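Local coordinates for putative uncharacterized protein (Chaetomium thermophilum, PDB 4XRI), which is importin beta, a flexible HEAT-repeat transport receptor for nuclear import of protein cargo that probably binds a small GTPase, at residues Q421-M426 with Y440-I445; V434-A439 with S473-A478. The protein carries 2 engineered substitutions. All coordinates share one frame; numbering follows the deposited sequence.

Interaction 1 of 2, residues Q421-M426 with Y440-I445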
loop_
_atom_site.group_PDB
_atom_site.type_symbol
_atom_site.label_atom_id
_atom_site.label_comp_id
_atom_site.label_asym_id
_atom_site.label_seq_id
_atom_site.Cartn_x
_atom_site.Cartn_y
_atom_site.Cartn_z
ATOM N N GLN A 421 -6.623 33.682 9.748
ATOM C CA GLN A 421 -6.020 34.408 10.865
ATOM C C GLN A 421 -6.363 33.822 12.246
ATOM O O GLN A 421 -5.476 33.695 13.090
ATOM C CB GLN A 421 -6.420 35.885 10.811
ATOM C CG GLN A 421 -6.307 36.622 12.134
ATOM C CD GLN A 421 -7.654 36.812 12.806
ATOM O OE1 GLN A 421 -8.647 37.127 12.149
ATOM N NE2 GLN A 421 -7.696 36.616 14.118
ATOM N N PRO A 422 -7.644 33.468 12.492
ATOM C CA PRO A 422 -7.911 32.849 13.797
ATOM C C PRO A 422 -7.175 31.528 13.992
ATOM O O PRO A 422 -6.704 31.249 15.093
ATOM C CB PRO A 422 -9.428 32.625 13.775
ATOM C CG PRO A 422 -9.943 33.641 12.828
ATOM C CD PRO A 422 -8.898 33.740 11.764
ATOM N N LEU A 423 -7.071 30.731 12.933
ATOM C CA LEU A 423 -6.397 29.442 13.026
ATOM C C LEU A 423 -4.902 29.625 13.261
ATOM O O LEU A 423 -4.288 28.861 14.000
ATOM C CB LEU A 423 -6.630 28.613 11.765
ATOM C CG LEU A 423 -6.326 27.122 11.931
ATOM C CD1 LEU A 423 -7.249 26.515 12.968
ATOM C CD2 LEU A 423 -6.451 26.385 10.615
ATOM N N ILE A 424 -4.322 30.644 12.636
ATOM C CA ILE A 424 -2.911 30.951 12.839
ATOM C C ILE A 424 -2.670 31.371 14.284
ATOM O O ILE A 424 -1.655 31.017 14.888
ATOM C CB ILE A 424 -2.429 32.058 11.885
ATOM C CG1 ILE A 424 -2.395 31.537 10.448
ATOM C CG2 ILE A 424 -1.048 32.552 12.281
ATOM C CD1 ILE A 424 -1.993 32.581 9.433
ATOM N N ALA A 425 -3.621 32.111 14.842
ATOM C CA ALA A 425 -3.531 32.559 16.225
ATOM C C ALA A 425 -3.561 31.377 17.188
ATOM O O ALA A 425 -3.004 31.440 18.283
ATOM C CB ALA A 425 -4.657 33.528 16.540
ATOM N N MET A 426 -4.207 30.293 16.766
ATOM C CA MET A 426 -4.335 29.093 17.586
ATOM C C MET A 426 -2.986 28.414 17.818
ATOM O O MET A 426 -2.863 27.533 18.669
ATOM C CB MET A 426 -5.306 28.106 16.933
ATOM C CG MET A 426 -6.146 27.299 17.913
ATOM S SD MET A 426 -7.437 28.295 18.675
ATOM C CE MET A 426 -7.953 29.282 17.272
ATOM N N TYR A 440 -1.355 20.833 11.835
ATOM C CA TYR A 440 -1.817 19.830 10.881
ATOM C C TYR A 440 -2.991 20.346 10.056
ATOM O O TYR A 440 -3.076 20.095 8.854
ATOM C CB TYR A 440 -2.216 18.546 11.610
ATOM C CG TYR A 440 -2.509 17.384 10.688
ATOM C CD1 TYR A 440 -1.482 16.580 10.213
ATOM C CD2 TYR A 440 -3.810 17.083 10.305
ATOM C CE1 TYR A 440 -1.740 15.513 9.374
ATOM C CE2 TYR A 440 -4.079 16.018 9.465
ATOM C CZ TYR A 440 -3.041 15.235 9.004
ATOM O OH TYR A 440 -3.301 14.172 8.169
ATOM N N ALA A 441 -3.892 21.066 10.715
ATOM C CA ALA A 441 -5.053 21.645 10.053
ATOM C C ALA A 441 -4.618 22.679 9.023
ATOM O O ALA A 441 -5.217 22.795 7.957
ATOM C CB ALA A 441 -5.994 22.272 11.075
ATOM N N LEU A 442 -3.572 23.431 9.355
ATOM C CA LEU A 442 -3.012 24.415 8.438
ATOM C C LEU A 442 -2.388 23.730 7.227
ATOM O O LEU A 442 -2.401 24.271 6.124
ATOM C CB LEU A 442 -1.977 25.287 9.154
ATOM C CG LEU A 442 -2.547 26.327 10.123
ATOM C CD1 LEU A 442 -1.465 26.874 11.037
ATOM C CD2 LEU A 442 -3.213 27.453 9.345
ATOM N N GLY A 443 -1.846 22.536 7.442
ATOM C CA GLY A 443 -1.295 21.745 6.359
ATOM C C GLY A 443 -2.396 21.228 5.458
ATOM O O GLY A 443 -2.282 21.275 4.236
ATOM N N ARG A 444 -3.466 20.732 6.074
ATOM C CA ARG A 444 -4.654 20.303 5.344
ATOM C C ARG A 444 -5.207 21.443 4.498
ATOM O O ARG A 444 -5.592 21.246 3.345
ATOM C CB ARG A 444 -5.729 19.793 6.311
ATOM C CG ARG A 444 -5.405 18.460 6.968
ATOM C CD ARG A 444 -5.760 17.292 6.062
ATOM N NE ARG A 444 -7.203 17.150 5.886
ATOM C CZ ARG A 444 -7.782 16.167 5.203
ATOM N NH1 ARG A 444 -7.040 15.232 4.627
ATOM N NH2 ARG A 444 -9.103 16.118 5.099
ATOM N N ILE A 445 -5.232 22.638 5.080
ATOM C CA ILE A 445 -5.754 23.819 4.402
ATOM C C ILE A 445 -4.907 24.202 3.193
ATOM O O ILE A 445 -5.432 24.395 2.095
ATOM C CB ILE A 445 -5.836 25.020 5.363
ATOM C CG1 ILE A 445 -7.032 24.858 6.298
ATOM C CG2 ILE A 445 -5.950 26.327 4.588
ATOM C CD1 ILE A 445 -7.256 26.043 7.192
#
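Apolar contacts alone join 421-426 to 440-445; no hydrogen bond crosses between them. Leu423 carries most of the contact. Its CG lies anti to the backbone N (chi1 -163°), which carries CG toward the facing helix, and CD2 is the branch that meets it, touching three residues. CD2 touches Leu442 CD2 tip to tip at 3.6 Å, and it meets Ile445 CD1, likewise end to end, at 3.5 Å. Ala441, one turn before Ile445, offers its CB to the same Leu423 CD2 at 4.2 Å. Leu442 CG and Ile445 CG1 both lie beside the backbone N, anti to the carbonyl carbon; the extended CG1 arm of Ile445 (chi2 -175°) brings its CD1 to the same leucine methyl. Ile424 adds a looser touch at the margin, its CG1 4.3 Å from Leu442 CD2.

The backbones stay well apart: the segment axes approach to 10.6 Å, and the nearest CA atoms, those of Leu423 and Leu442, are 7.6 Å from each other. Side-chain tips therefore bridge the gap. Val397 and Phe400 of helix 390-402 also pack on Leu423, while Leu462 of helix 455-472 touches both Ile424 and Leu442. The segment axes run at 148°, so the two successive helices pack roughly antiparallel here around an apolar interior, consistent with the antiparallel packing of successive helices in a HEAT-repeat solenoid.

Interaction 2 of 2, residues V434-A439 with S473-A478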
loop_
_atom_site.group_PDB
_atom_site.type_symbol
_atom_site.label_atom_id
_atom_site.label_comp_id
_atom_site.label_asym_id
_atom_site.label_seq_id
_atom_site.Cartn_x
_atom_site.Cartn_y
_atom_site.Cartn_z
ATOM N N VAL A 434 -3.559 21.161 21.056
ATOM C CA VAL A 434 -4.247 22.129 20.209
ATOM C C VAL A 434 -3.302 22.697 19.157
ATOM O O VAL A 434 -3.678 22.864 17.997
ATOM C CB VAL A 434 -4.841 23.285 21.042
ATOM C CG1 VAL A 434 -5.396 24.374 20.135
ATOM C CG2 VAL A 434 -5.924 22.765 21.970
ATOM N N ARG A 435 -2.073 22.983 19.573
ATOM C CA ARG A 435 -1.058 23.516 18.669
ATOM C C ARG A 435 -0.695 22.524 17.571
ATOM O O ARG A 435 -0.513 22.904 16.415
ATOM C CB ARG A 435 0.198 23.909 19.447
ATOM C CG ARG A 435 0.122 25.287 20.084
ATOM C CD ARG A 435 1.414 25.620 20.803
ATOM N NE ARG A 435 1.479 25.002 22.123
ATOM C CZ ARG A 435 2.608 24.767 22.780
ATOM N NH1 ARG A 435 2.574 24.205 23.980
ATOM N NH2 ARG A 435 3.772 25.089 22.233
ATOM N N ASP A 436 -0.590 21.252 17.943
ATOM C CA ASP A 436 -0.275 20.198 16.986
ATOM C C ASP A 436 -1.405 20.026 15.978
ATOM O O ASP A 436 -1.167 19.932 14.772
ATOM C CB ASP A 436 -0.016 18.874 17.706
ATOM C CG ASP A 436 0.448 17.782 16.761
ATOM O OD1 ASP A 436 1.242 18.087 15.847
ATOM O OD2 ASP A 436 0.021 16.620 16.931
ATOM N N SER A 437 -2.635 19.988 16.483
ATOM C CA SER A 437 -3.815 19.849 15.637
ATOM C C SER A 437 -3.995 21.074 14.751
ATOM O O SER A 437 -4.530 20.982 13.648
ATOM C CB SER A 437 -5.068 19.629 16.488
ATOM O OG SER A 437 -4.962 18.438 17.249
ATOM N N THR A 438 -3.552 22.223 15.249
ATOM C CA THR A 438 -3.638 23.465 14.493
ATOM C C THR A 438 -2.662 23.451 13.322
ATOM O O THR A 438 -3.018 23.806 12.198
ATOM C CB THR A 438 -3.350 24.686 15.380
ATOM O OG1 THR A 438 -4.360 24.791 16.390
ATOM C CG2 THR A 438 -3.343 25.953 14.547
ATOM N N ALA A 439 -1.431 23.037 13.602
ATOM C CA ALA A 439 -0.401 22.935 12.573
ATOM C C ALA A 439 -0.834 21.995 11.453
ATOM O O ALA A 439 -0.713 22.322 10.274
ATOM C CB ALA A 439 0.910 22.464 13.181
ATOM N N SER A 473 9.197 23.342 19.578
ATOM C CA SER A 473 8.242 22.376 20.120
ATOM C C SER A 473 8.217 21.068 19.331
ATOM O O SER A 473 7.428 20.918 18.401
ATOM C CB SER A 473 6.841 22.990 20.161
ATOM O OG SER A 473 6.842 24.210 20.885
ATOM N N PRO A 474 9.072 20.108 19.721
ATOM C CA PRO A 474 9.229 18.798 19.071
ATOM C C PRO A 474 7.923 18.036 18.856
ATOM O O PRO A 474 7.775 17.358 17.839
ATOM C CB PRO A 474 10.130 18.035 20.047
ATOM C CG PRO A 474 10.929 19.095 20.707
ATOM C CD PRO A 474 10.009 20.277 20.844
ATOM N N LYS A 475 6.995 18.150 19.802
ATOM C CA LYS A 475 5.728 17.423 19.744
ATOM C C LYS A 475 4.910 17.771 18.499
ATOM O O LYS A 475 4.143 16.947 17.999
ATOM C CB LYS A 475 4.910 17.703 21.010
ATOM C CG LYS A 475 3.477 17.178 20.998
ATOM C CD LYS A 475 3.402 15.678 21.224
ATOM C CE LYS A 475 1.965 15.250 21.486
ATOM N NZ LYS A 475 1.043 15.707 20.407
ATOM N N MET A 476 5.091 18.984 17.987
ATOM C CA MET A 476 4.349 19.424 16.810
ATOM C C MET A 476 5.249 19.572 15.583
ATOM O O MET A 476 4.794 20.000 14.519
ATOM C CB MET A 476 3.638 20.746 17.100
ATOM C CG MET A 476 4.559 21.856 17.575
ATOM S SD MET A 476 3.666 23.323 18.115
ATOM C CE MET A 476 2.893 23.815 16.581
ATOM N N ALA A 477 6.520 19.207 15.739
ATOM C CA ALA A 477 7.525 19.349 14.680
ATOM C C ALA A 477 7.101 18.687 13.369
ATOM O O ALA A 477 7.181 19.298 12.303
ATOM C CB ALA A 477 8.857 18.776 15.139
ATOM N N ALA A 478 6.652 17.439 13.460
ATOM C CA ALA A 478 6.232 16.673 12.289
ATOM C C ALA A 478 5.106 17.378 11.532
ATOM O O ALA A 478 5.176 17.542 10.312
ATOM C CB ALA A 478 5.797 15.275 12.703
HETATM O O HOH W 1 4.791 26.402 20.268
HETATM O O HOH W 2 3.595 16.699 15.102
#
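The Arg435 guanidinium has a water at its edge, in plane: NH2 donates to it at 2.6 Å, and the same water is hydrogen-bonded to Ser473 OG at 3.1 Å. Ser473 OG and Met476 SD approach the group obliquely. NE and NH1 are held on the arginine's own side, NH1 by Glu430 O and NE weakly by Ser431 O, which should limit rotation of the group.

The apolar part centres on Met476, which crosses the arginine chain at about a right angle. Its CG takes the crowded position between backbone N and carbonyl carbon (chi1 56°), and the chain then bends at chi3 (-64°). This places SD 3.8 Å from Arg435 CB and brings CE 3.5 Å from Arg435 O, with Ala439 CB beside the same methyl.

With CG anti to its backbone N (chi1 -174°), Asp436 puts its carboxylate beside Lys475 and Met476, OD1 3.5 Å from Met476 CA. OD1 accepts a hydrogen bond from Ser479 OG and another from a water, at 2.8 Å, that also donates to Lys475 O. OD2 faces Lys475 NZ in a long salt bridge of 3.7 Å. An alanine here would remove both carboxylate oxygens and would probably loosen the start of helix 477-490 and the residues just before it from helix 432-449 by losing the Ser479 bond, the water bridge and the lysine pairing.

Thus the first turns of helix 432-449 rest against the start of helix 477-490 and the turn leading into it from helix 455-472. Met427 also touches Met476, and Ser479 and Cys480 extend the packing along Ala439.

Overall arrangement
Interactions 1 and 2 have centres about 11 Å apart and share helix 432-449, whose residues 434-439 serve interaction 2 and whose next six serve interaction 1. Along the chain the order is 421-426, 434-439, 440-445, 473-478, so their segments alternate along the chain. Interaction 1 looks back to helix 409-425, whereas interaction 2 looks forward to the start of helix 477-490. They also touch directly: Met426 CG lies 3.7 Å from Val434 CG1. One helix is thus packed against both an earlier and a later helix, a continuity consistent with the stacked helices of a HEAT-repeat solenoid, in a highly flexible transport receptor.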